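Local coordinates for protein plasma serine protease inhibitor (Homo sapiens, PDB 3DY0) that inhibits serine proteases of blood plasma and other body fluids in a heparin-dependent manner, trapping them irreversibly through its cleavable reactive centre loop, at residues A[265-270]-A[317-322]. Numbering follows the deposited sequence. Where two conformers were deposited one is given.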
loop_
_atom_site.group_PDB
_atom_site.type_symbol
_atom_site.label_atom_id
_atom_site.label_comp_id
_atom_site.label_asym_id
_atom_site.label_seq_id
_atom_site.Cartn_x
_atom_site.Cartn_y
_atom_site.Cartn_z
ATOM N N LEU A 265 -26.855 3.135 4.693
ATOM C CA LEU A 265 -25.630 3.329 3.925
ATOM C C LEU A 265 -25.686 2.881 2.476
ATOM O O LEU A 265 -26.102 1.764 2.180
ATOM C CB LEU A 265 -24.468 2.603 4.612
ATOM C CG LEU A 265 -23.102 2.696 3.927
ATOM C CD1 LEU A 265 -22.594 4.133 3.996
ATOM C CD2 LEU A 265 -22.120 1.748 4.603
ATOM N N TYR A 266 -25.241 3.766 1.588
ATOM C CA TYR A 266 -25.183 3.492 0.159
ATOM C C TYR A 266 -23.713 3.613 -0.225
ATOM O O TYR A 266 -23.112 4.673 -0.087
ATOM C CB TYR A 266 -26.043 4.501 -0.604
ATOM C CG TYR A 266 -27.526 4.233 -0.450
ATOM C CD1 TYR A 266 -28.206 3.417 -1.355
ATOM C CD2 TYR A 266 -28.239 4.756 0.628
ATOM C CE1 TYR A 266 -29.561 3.127 -1.190
ATOM C CE2 TYR A 266 -29.591 4.472 0.802
ATOM C CZ TYR A 266 -30.246 3.658 -0.109
ATOM O OH TYR A 266 -31.585 3.369 0.067
ATOM N N LEU A 267 -23.144 2.506 -0.687
ATOM C CA LEU A 267 -21.734 2.454 -1.055
ATOM C C LEU A 267 -21.587 1.767 -2.399
ATOM O O LEU A 267 -22.131 0.687 -2.617
ATOM C CB LEU A 267 -20.959 1.661 -0.002
ATOM C CG LEU A 267 -19.449 1.504 -0.187
ATOM C CD1 LEU A 267 -18.761 2.813 0.139
ATOM C CD2 LEU A 267 -18.936 0.400 0.740
ATOM N N PRO A 268 -20.827 2.371 -3.313
ATOM C CA PRO A 268 -20.678 1.725 -4.614
ATOM C C PRO A 268 -19.875 0.434 -4.601
ATOM O O PRO A 268 -18.992 0.236 -3.755
ATOM C CB PRO A 268 -19.943 2.778 -5.447
ATOM C CG PRO A 268 -20.272 4.073 -4.779
ATOM C CD PRO A 268 -20.233 3.718 -3.319
ATOM N N LYS A 269 -20.209 -0.455 -5.530
ATOM C CA LYS A 269 -19.462 -1.691 -5.697
ATOM C C LYS A 269 -18.403 -1.183 -6.664
ATOM O O LYS A 269 -18.738 -0.552 -7.669
ATOM C CB LYS A 269 -20.311 -2.765 -6.379
ATOM C CG LYS A 269 -19.565 -4.074 -6.602
ATOM C CD LYS A 269 -20.273 -4.966 -7.608
ATOM C CE LYS A 269 -21.692 -5.286 -7.184
ATOM N NZ LYS A 269 -22.362 -6.150 -8.192
ATOM N N PHE A 270 -17.132 -1.427 -6.372
ATOM C CA PHE A 270 -16.087 -0.930 -7.240
ATOM C C PHE A 270 -14.787 -1.696 -7.221
ATOM O O PHE A 270 -14.520 -2.495 -6.324
ATOM C CB PHE A 270 -15.794 0.536 -6.878
ATOM C CG PHE A 270 -15.170 0.712 -5.511
ATOM C CD1 PHE A 270 -13.797 0.572 -5.330
ATOM C CD2 PHE A 270 -15.964 0.984 -4.400
ATOM C CE1 PHE A 270 -13.218 0.699 -4.060
ATOM C CE2 PHE A 270 -15.398 1.111 -3.129
ATOM C CZ PHE A 270 -14.020 0.968 -2.960
ATOM N N VAL A 317 -7.811 -3.366 -5.740
ATOM C CA VAL A 317 -8.833 -3.627 -4.737
ATOM C C VAL A 317 -10.175 -3.876 -5.405
ATOM O O VAL A 317 -10.491 -3.270 -6.429
ATOM C CB VAL A 317 -8.982 -2.451 -3.731
ATOM C CG1 VAL A 317 -9.481 -1.202 -4.433
ATOM C CG2 VAL A 317 -9.936 -2.861 -2.602
ATOM N N GLU A 318 -10.941 -4.796 -4.828
ATOM C CA GLU A 318 -12.274 -5.134 -5.309
ATOM C C GLU A 318 -13.182 -5.062 -4.092
ATOM O O GLU A 318 -12.925 -5.718 -3.085
ATOM C CB GLU A 318 -12.316 -6.560 -5.865
ATOM C CG GLU A 318 -11.336 -6.831 -6.987
ATOM C CD GLU A 318 -11.235 -8.305 -7.327
ATOM O OE1 GLU A 318 -10.445 -8.654 -8.229
ATOM O OE2 GLU A 318 -11.944 -9.118 -6.694
ATOM N N VAL A 319 -14.231 -4.254 -4.184
ATOM C CA VAL A 319 -15.190 -4.116 -3.095
ATOM C C VAL A 319 -16.559 -4.484 -3.637
ATOM O O VAL A 319 -17.008 -3.913 -4.630
ATOM C CB VAL A 319 -15.253 -2.661 -2.573
ATOM C CG1 VAL A 319 -16.482 -2.473 -1.680
ATOM C CG2 VAL A 319 -13.978 -2.334 -1.806
ATOM N N ASP A 320 -17.213 -5.452 -3.003
ATOM C CA ASP A 320 -18.548 -5.837 -3.436
ATOM C C ASP A 320 -19.446 -6.172 -2.253
ATOM O O ASP A 320 -19.104 -5.887 -1.107
ATOM C CB ASP A 320 -18.502 -6.998 -4.442
ATOM C CG ASP A 320 -17.806 -8.234 -3.906
ATOM O OD1 ASP A 320 -17.700 -8.398 -2.672
ATOM O OD2 ASP A 320 -17.377 -9.062 -4.743
ATOM N N GLU A 321 -20.600 -6.767 -2.527
ATOM C CA GLU A 321 -21.538 -7.079 -1.462
ATOM C C GLU A 321 -21.040 -8.064 -0.412
ATOM O O GLU A 321 -21.432 -7.980 0.750
ATOM C CB GLU A 321 -22.857 -7.591 -2.059
ATOM C CG GLU A 321 -23.610 -6.561 -2.887
ATOM C CD GLU A 321 -23.221 -6.565 -4.357
ATOM O OE1 GLU A 321 -22.167 -7.138 -4.705
ATOM O OE2 GLU A 321 -23.977 -5.981 -5.165
ATOM N N SER A 322 -20.170 -8.986 -0.810
ATOM C CA SER A 322 -19.660 -9.991 0.117
ATOM C C SER A 322 -18.460 -9.548 0.948
ATOM O O SER A 322 -18.302 -9.982 2.088
ATOM C CB SER A 322 -19.296 -11.272 -0.640
ATOM O OG SER A 322 -18.152 -11.075 -1.448
HETATM O O HOH W 1 -21.638 -8.622 -6.866
HETATM O O HOH W 2 -24.630 -6.918 -7.545
#
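V319 lays its CB over one face of the F270 phenyl ring, 3.9 Å from the centroid and 17° off the ring normal, a CH-pi contact placed toward the rim. From there CG2 reaches the ring tip, 3.5 Å from F270 CZ, while V317 CG1 sits at the ring edge. Being directly paired, F270 and V319 project from the same face of the sheet, and F270 CG, standing between the backbone N and the carbonyl carbon (chi1 67°), brings the ring against V319 CB. A flat aromatic and a compact branched residue suit this buried face, which W173, T324 and the bound peptide's apolar side chains help to line.

In the backbone, F270 and V319 form an antiparallel hydrogen-bonded pair: V319 N gives a nearly straight bond to F270 O (2.8 Å), and F270 N a more bent one to V319 O (3.0 Å). Outward, K269's long aliphatic chain follows the backbone edge, CG 3.2 Å from V319 O. In one of its two conformers NZ makes a long salt bridge to E321 OE2 (3.4 Å), and a water joins NZ to OE1. E321 bends at chi2 (90°) to present that carboxylate; OE2 also hydrogen-bonds T182 OG1. D320 OD2 instead forms a salt bridge with R325, which E318 also engages.

This is the breach of serpin sheet A; backbone bonds and ion pair probably steady the turn into 323-335, the inserted reactive centre loop.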